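Side-chain contacts in peroxiredoxin (PDB 6TSB), which combines a probable thioredoxin-dependent peroxidase with an endochitinase that hydrolyses chitin, the glycoside hydrolase family 18 domain of the latter being the part crystallised here: residues 124-128 with 129-133; 310-313 with 314-318. All coordinates share one frame; numbering follows the deposited sequence.

Contact 1: residues 124-128 with 129-133; sequences QMINE and YALDG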
ATOM      1  N   GLN A 124      46.415   4.882 -17.010  1.00 53.99           N
ATOM      2  CA  GLN A 124      46.402   4.812 -18.480  1.00 53.09           C
ATOM      3  C   GLN A 124      44.953   4.782 -18.960  1.00 45.62           C
ATOM      4  O   GLN A 124      44.624   5.524 -19.866  1.00 49.72           O
ATOM      5  CB  GLN A 124      47.155   3.596 -18.993  1.00 58.10           C
ATOM      6  CG  GLN A 124      47.585   3.781 -20.435  1.00 70.01           C
ATOM      7  CD  GLN A 124      47.526   2.484 -21.202  1.00 79.48           C
ATOM      8  OE1 GLN A 124      48.445   1.666 -21.135  1.00 69.07           O
ATOM      9  NE2 GLN A 124      46.436   2.302 -21.940  1.00 83.02           N
ATOM     10  N   MET A 125      44.118   3.938 -18.384  1.00 45.57           N
ATOM     11  CA  MET A 125      42.693   3.865 -18.778  1.00 43.68           C
ATOM     12  C   MET A 125      41.991   5.199 -18.472  1.00 46.66           C
ATOM     13  O   MET A 125      41.133   5.612 -19.282  1.00 47.86           O
ATOM     14  CB  MET A 125      42.012   2.713 -18.054  1.00 43.03           C
ATOM     15  CG  MET A 125      40.540   2.634 -18.316  1.00 44.54           C
ATOM     16  SD  MET A 125      39.864   1.287 -17.370  1.00 51.10           S
ATOM     17  CE  MET A 125      40.599  -0.077 -18.266  1.00 55.50           C
ATOM     18  N   ILE A 126      42.350   5.882 -17.381  1.00 44.19           N
ATOM     19  CA  ILE A 126      41.751   7.200 -17.018  1.00 44.15           C
ATOM     20  C   ILE A 126      42.147   8.234 -18.075  1.00 46.75           C
ATOM     21  O   ILE A 126      41.261   8.989 -18.493  1.00 44.19           O
ATOM     22  CB  ILE A 126      42.124   7.664 -15.594  1.00 43.65           C
ATOM     23  CG1 ILE A 126      41.412   6.823 -14.528  1.00 50.36           C
ATOM     24  CG2 ILE A 126      41.836   9.149 -15.407  1.00 42.56           C
ATOM     25  CD1 ILE A 126      41.950   7.022 -13.119  1.00 53.09           C
ATOM     26  N   ASN A 127      43.416   8.298 -18.480  1.00 47.99           N
ATOM     27  CA  ASN A 127      43.878   9.302 -19.481  1.00 54.99           C
ATOM     28  C   ASN A 127      43.281   8.974 -20.855  1.00 53.83           C
ATOM     29  O   ASN A 127      42.821   9.913 -21.543  1.00 56.79           O
ATOM     30  CB  ASN A 127      45.405   9.408 -19.499  1.00 57.12           C
ATOM     31  CG  ASN A 127      45.928  10.066 -18.237  1.00 59.57           C
ATOM     32  OD1 ASN A 127      45.224  10.839 -17.590  1.00 62.69           O
ATOM     33  ND2 ASN A 127      47.162   9.768 -17.872  1.00 62.46           N
ATOM     34  N   GLU A 128      43.229   7.686 -21.201  1.00 52.18           N
ATOM     35  CA  GLU A 128      42.828   7.179 -22.539  1.00 55.10           C
ATOM     36  C   GLU A 128      41.360   7.532 -22.818  1.00 57.05           C
ATOM     37  O   GLU A 128      41.076   7.943 -23.950  1.00 55.53           O
ATOM     38  CB  GLU A 128      43.069   5.669 -22.608  1.00 60.96           C
ATOM     39  CG  GLU A 128      42.525   4.998 -23.858  1.00 67.55           C
ATOM     40  CD  GLU A 128      42.965   3.549 -24.038  1.00 81.86           C
ATOM     41  OE1 GLU A 128      44.118   3.210 -23.629  1.00 85.83           O
ATOM     42  OE2 GLU A 128      42.163   2.755 -24.604  1.00 73.89           O
ATOM     43  N   TYR A 129      40.470   7.374 -21.827  1.00 52.95           N
ATOM     44  CA  TYR A 129      39.012   7.612 -21.949  1.00 47.10           C
ATOM     45  C   TYR A 129      38.574   8.960 -21.364  1.00 44.47           C
ATOM     46  O   TYR A 129      37.371   9.226 -21.355  1.00 49.52           O
ATOM     47  CB  TYR A 129      38.261   6.469 -21.285  1.00 44.50           C
ATOM     48  CG  TYR A 129      38.231   5.207 -22.095  1.00 47.03           C
ATOM     49  CD1 TYR A 129      37.253   4.997 -23.048  1.00 49.24           C
ATOM     50  CD2 TYR A 129      39.155   4.204 -21.892  1.00 51.98           C
ATOM     51  CE1 TYR A 129      37.207   3.833 -23.796  1.00 52.83           C
ATOM     52  CE2 TYR A 129      39.108   3.023 -22.619  1.00 54.70           C
ATOM     53  CZ  TYR A 129      38.136   2.835 -23.582  1.00 53.20           C
ATOM     54  OH  TYR A 129      38.074   1.664 -24.287  1.00 53.10           O
ATOM     55  N   ALA A 130      39.509   9.796 -20.921  1.00 47.07           N
ATOM     56  CA  ALA A 130      39.232  11.028 -20.141  1.00 53.61           C
ATOM     57  C   ALA A 130      38.211  10.719 -19.032  1.00 51.97           C
ATOM     58  O   ALA A 130      37.232  11.485 -18.896  1.00 44.20           O
ATOM     59  CB  ALA A 130      38.735  12.124 -21.058  1.00 52.17           C
ATOM     60  N   LEU A 131      38.431   9.655 -18.253  1.00 46.31           N
ATOM     61  CA  LEU A 131      37.542   9.313 -17.116  1.00 48.29           C
ATOM     62  C   LEU A 131      37.737  10.330 -15.995  1.00 41.90           C
ATOM     63  O   LEU A 131      38.813  10.959 -15.921  1.00 44.67           O
ATOM     64  CB  LEU A 131      37.850   7.915 -16.594  1.00 48.50           C
ATOM     65  CG  LEU A 131      37.734   6.768 -17.592  1.00 44.40           C
ATOM     66  CD1 LEU A 131      38.016   5.470 -16.846  1.00 47.26           C
ATOM     67  CD2 LEU A 131      36.359   6.731 -18.227  1.00 39.79           C
ATOM     68  N   ASP A 132      36.733  10.455 -15.145  1.00 44.25           N
ATOM     69  CA  ASP A 132      36.770  11.301 -13.924  1.00 47.43           C
ATOM     70  C   ASP A 132      37.377  10.486 -12.764  1.00 47.94           C
ATOM     71  O   ASP A 132      37.856  11.082 -11.780  1.00 41.08           O
ATOM     72  CB  ASP A 132      35.361  11.808 -13.656  1.00 47.83           C
ATOM     73  CG  ASP A 132      34.856  12.740 -14.744  1.00 51.08           C
ATOM     74  OD1 ASP A 132      35.420  13.858 -14.849  1.00 48.43           O
ATOM     75  OD2 ASP A 132      33.898  12.343 -15.468  1.00 46.16           O
ATOM     76  N   GLY A 133      37.347   9.158 -12.883  1.00 42.43           N
ATOM     77  CA  GLY A 133      38.197   8.291 -12.064  1.00 42.72           C
ATOM     78  C   GLY A 133      37.732   6.858 -12.088  1.00 41.07           C
ATOM     79  O   GLY A 133      37.180   6.425 -13.094  1.00 38.12           O
TER
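A Schellman motif closes helix 112-128, and its two backbone bonds tie Ala130 and Leu131 back to Asn127 and Ile126. The diagnostic bond runs from Leu131 N to Ile126 O, 2.9 Å, with the donor in the carbonyl plane on a lone pair. Its companion, Ala130 N to Asn127 O at 3.4 Å, is weak, and Ala130 has the positive phi, 46°, that turns the chain out of the helix. One residue earlier, Tyr129 N still makes a helical bond to Met125 O, 3.2 Å long. That oxygen also lies at the edge of the tyrosine ring, in its plane, 3.6 Å from Tyr129 CD2. Glu128 and Tyr129 run side by side in the same direction, the carboxylate turned just 19° from the ring plane, with Glu128 OE2 approaching Tyr129 CE2 obliquely at 3.7 Å. The other carboxylate oxygen, OE1, receives a weak bond from Gln124 NE2.

After this turn the chain enters strand 133-137 of the TIM barrel, so the motif forms the helix-to-strand link of a beta/alpha unit; Asp132 and Gly133 match the start of the DGxDxDxE signature of family 18. Met125 and Ile126 supply the apolar side of the link. The side chains of Tyr129 and Leu131 slant across Met125, whose CG, anti to the backbone N (chi1 176°), touches one atom of each, Tyr129 CD2 and Leu131 CD1; the Met125 CG to Leu131 CD1 distance is 4.1 Å. Ile126 CD1 reaches the CA of Gly133, the first residue of the strand, at 4.1 Å. Met125 and Leu131 both pack on Val95 of the neighbouring strand 92-98, while the Tyr129 ring leaves the helix to lie on Pro75, Leu78, Asn79 and Leu82 of helix 75-83.

Contact 2: residues 310-313 with 314-318; sequences DALS and IFLKT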
ATOM      1  N   ASP A 310     -11.275  -1.228   1.162  1.00 64.32           N
ATOM      2  CA  ASP A 310     -10.369  -2.393   1.372  1.00 67.98           C
ATOM      3  C   ASP A 310     -10.241  -2.584   2.880  1.00 58.14           C
ATOM      4  O   ASP A 310     -11.089  -2.025   3.609  1.00 68.03           O
ATOM      5  CB  ASP A 310      -9.031  -2.201   0.654  1.00 64.23           C
ATOM      6  CG  ASP A 310      -8.165  -1.097   1.237  1.00 71.02           C
ATOM      7  OD1 ASP A 310      -8.642  -0.378   2.163  1.00 62.97           O
ATOM      8  OD2 ASP A 310      -7.015  -0.956   0.758  1.00 79.38           O
ATOM      9  N   ALA A 311      -9.233  -3.321   3.326  1.00 51.55           N
ATOM     10  CA  ALA A 311      -9.110  -3.769   4.731  1.00 52.13           C
ATOM     11  C   ALA A 311      -8.812  -2.577   5.665  1.00 51.93           C
ATOM     12  O   ALA A 311      -9.233  -2.595   6.867  1.00 49.84           O
ATOM     13  CB  ALA A 311      -8.029  -4.804   4.800  1.00 49.77           C
ATOM     14  N   LEU A 312      -8.051  -1.612   5.147  1.00 50.62           N
ATOM     15  CA  LEU A 312      -7.601  -0.407   5.883  1.00 57.08           C
ATOM     16  C   LEU A 312      -8.795   0.546   6.072  1.00 58.89           C
ATOM     17  O   LEU A 312      -9.084   0.890   7.233  1.00 59.19           O
ATOM     18  CB  LEU A 312      -6.463   0.285   5.127  1.00 50.05           C
ATOM     19  CG  LEU A 312      -6.004   1.602   5.753  1.00 62.27           C
ATOM     20  CD1 LEU A 312      -5.439   1.349   7.154  1.00 54.94           C
ATOM     21  CD2 LEU A 312      -5.009   2.346   4.854  1.00 60.43           C
ATOM     22  N   SER A 313      -9.460   0.983   4.995  1.00 54.17           N
ATOM     23  CA  SER A 313     -10.646   1.878   5.110  1.00 56.05           C
ATOM     24  C   SER A 313     -11.785   1.176   5.885  1.00 52.09           C
ATOM     25  O   SER A 313     -12.519   1.903   6.570  1.00 64.12           O
ATOM     26  CB  SER A 313     -11.071   2.452   3.781  1.00 55.81           C
ATOM     27  OG  SER A 313     -11.717   1.472   2.991  1.00 60.59           O
ATOM     28  N   ILE A 314     -11.862  -0.161   5.942  1.00 45.19           N
ATOM     29  CA  ILE A 314     -12.862  -0.867   6.817  1.00 43.99           C
ATOM     30  C   ILE A 314     -12.411  -0.851   8.276  1.00 47.23           C
ATOM     31  O   ILE A 314     -13.287  -0.766   9.193  1.00 48.26           O
ATOM     32  CB  ILE A 314     -13.119  -2.319   6.373  1.00 44.62           C
ATOM     33  CG1 ILE A 314     -13.798  -2.369   5.003  1.00 45.87           C
ATOM     34  CG2 ILE A 314     -13.905  -3.091   7.427  1.00 39.56           C
ATOM     35  CD1 ILE A 314     -13.794  -3.734   4.381  1.00 49.97           C
ATOM     36  N   PHE A 315     -11.110  -1.000   8.521  1.00 46.79           N
ATOM     37  CA  PHE A 315     -10.554  -0.869   9.893  1.00 44.20           C
ATOM     38  C   PHE A 315     -10.847   0.547  10.437  1.00 40.13           C
ATOM     39  O   PHE A 315     -11.341   0.676  11.559  1.00 43.13           O
ATOM     40  CB  PHE A 315      -9.059  -1.172   9.882  1.00 44.90           C
ATOM     41  CG  PHE A 315      -8.361  -0.756  11.146  1.00 44.28           C
ATOM     42  CD1 PHE A 315      -8.437  -1.543  12.283  1.00 47.28           C
ATOM     43  CD2 PHE A 315      -7.641   0.433  11.188  1.00 45.57           C
ATOM     44  CE1 PHE A 315      -7.797  -1.154  13.449  1.00 54.21           C
ATOM     45  CE2 PHE A 315      -7.000   0.823  12.351  1.00 47.41           C
ATOM     46  CZ  PHE A 315      -7.080   0.031  13.479  1.00 54.29           C
ATOM     47  N   LEU A 316     -10.623   1.572   9.611  1.00 41.36           N
ATOM     48  CA  LEU A 316     -10.819   3.007   9.937  1.00 49.80           C
ATOM     49  C   LEU A 316     -12.318   3.317  10.151  1.00 55.45           C
ATOM     50  O   LEU A 316     -12.638   3.947  11.198  1.00 54.22           O
ATOM     51  CB  LEU A 316     -10.182   3.839   8.817  1.00 44.21           C
ATOM     52  CG  LEU A 316      -8.649   3.772   8.764  1.00 51.59           C
ATOM     53  CD1 LEU A 316      -8.099   4.768   7.752  1.00 57.41           C
ATOM     54  CD2 LEU A 316      -8.041   4.020  10.141  1.00 51.49           C
ATOM     55  N   LYS A 317     -13.202   2.848   9.253  1.00 51.29           N
ATOM     56  CA  LYS A 317     -14.684   2.947   9.424  1.00 44.85           C
ATOM     57  C   LYS A 317     -15.116   2.242  10.716  1.00 43.71           C
ATOM     58  O   LYS A 317     -15.894   2.866  11.449  1.00 42.77           O
ATOM     59  CB  LYS A 317     -15.412   2.437   8.178  1.00 42.16           C
ATOM     60  CG  LYS A 317     -15.611   3.545   7.158  1.00 41.32           C
ATOM     61  CD  LYS A 317     -15.837   3.110   5.719  1.00 44.27           C
ATOM     62  CE  LYS A 317     -15.648   4.294   4.796  1.00 45.36           C
ATOM     63  NZ  LYS A 317     -16.261   4.072   3.476  1.00 51.28           N
ATOM     64  N   THR A 318     -14.636   1.028  11.012  1.00 37.70           N
ATOM     65  CA  THR A 318     -15.054   0.285  12.227  1.00 44.02           C
ATOM     66  C   THR A 318     -14.486   0.970  13.479  1.00 50.76           C
ATOM     67  O   THR A 318     -15.112   0.846  14.576  1.00 49.68           O
ATOM     68  CB  THR A 318     -14.648  -1.200  12.169  1.00 54.37           C
ATOM     69  OG1 THR A 318     -13.269  -1.348  11.814  1.00 47.64           O
ATOM     70  CG2 THR A 318     -15.508  -1.996  11.200  1.00 51.70           C
TER
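Ile314, Phe315, Leu316 and Lys317 give their backbone N-H groups to the carbonyl oxygens of Asp310, Ala311, Leu312 and Ser313 in turn, an unbroken i to i+4 ladder whose straightest member, Lys317 N to Ser313 O, has an N-H...O angle of 164°.

Several side chains lie along these same oxygens. Leu316 CG sits 3.3 Å from Leu312 O. Ile314 presses CG1 against Asp310 O at 3.1 Å, and its CD1 follows at 3.3 Å from Asp310 O, because chi1 of -66° places CG1 beside the backbone N and so over the start of the helix. Lys317 runs its extended chain past Ser313 O, CG lying 3.5 Å from that atom, before NZ forms a salt bridge with Asp309 and a hydrogen bond to Ala223 O of the second subunit. Leu316 CD1 touches Leu312 CG at 4.3 Å, and both leucines, with Phe315, pack on Phe367 of that subunit. The Phe315 ring itself leads off to Leu356 and Leu360 of helix 353-361.

At the helix start the bonding is reciprocal. Asp310 OD1 accepts Ser313 N at 3.2 Å, nearly straight and close to the axis of its C-O bond, and takes a second, weak bond from Leu312 N; two N-H groups of the first turn, which have no carbonyl a turn earlier in the helix to bond to, are thereby answered. The other oxygen, OD2, is held by Tyr287 OH. In return, Asp310 N donates to Ser313 OG at 3.3 Å, the hydroxyl being brought back by a chi1 of 74° and also bonded to Asp309 OD2. These two crossed bonds define a capping box, with Asp310 as N-cap of helix 311-323.

The two contacts treat opposite ends of helices: contact 1 closes the C-terminus of helix 112-128, contact 2 opens the N-terminus of helix 311-323. Their centres lie about 59 Å apart, on opposite sides of the chain's centre, and they do not touch. Contact 1 is partly buried, and its termination relies on backbone carbonyls, with apolar side chains turned to the barrel and a polar flank that is exposed. In contact 2, a buried contact with Ala311 alone partly exposed, carboxylate and hydroxyl groups do the capping. Neighbours differ too: within the assembly, no other chain touches 124-133, whereas 310-318 also packs against the second subunit.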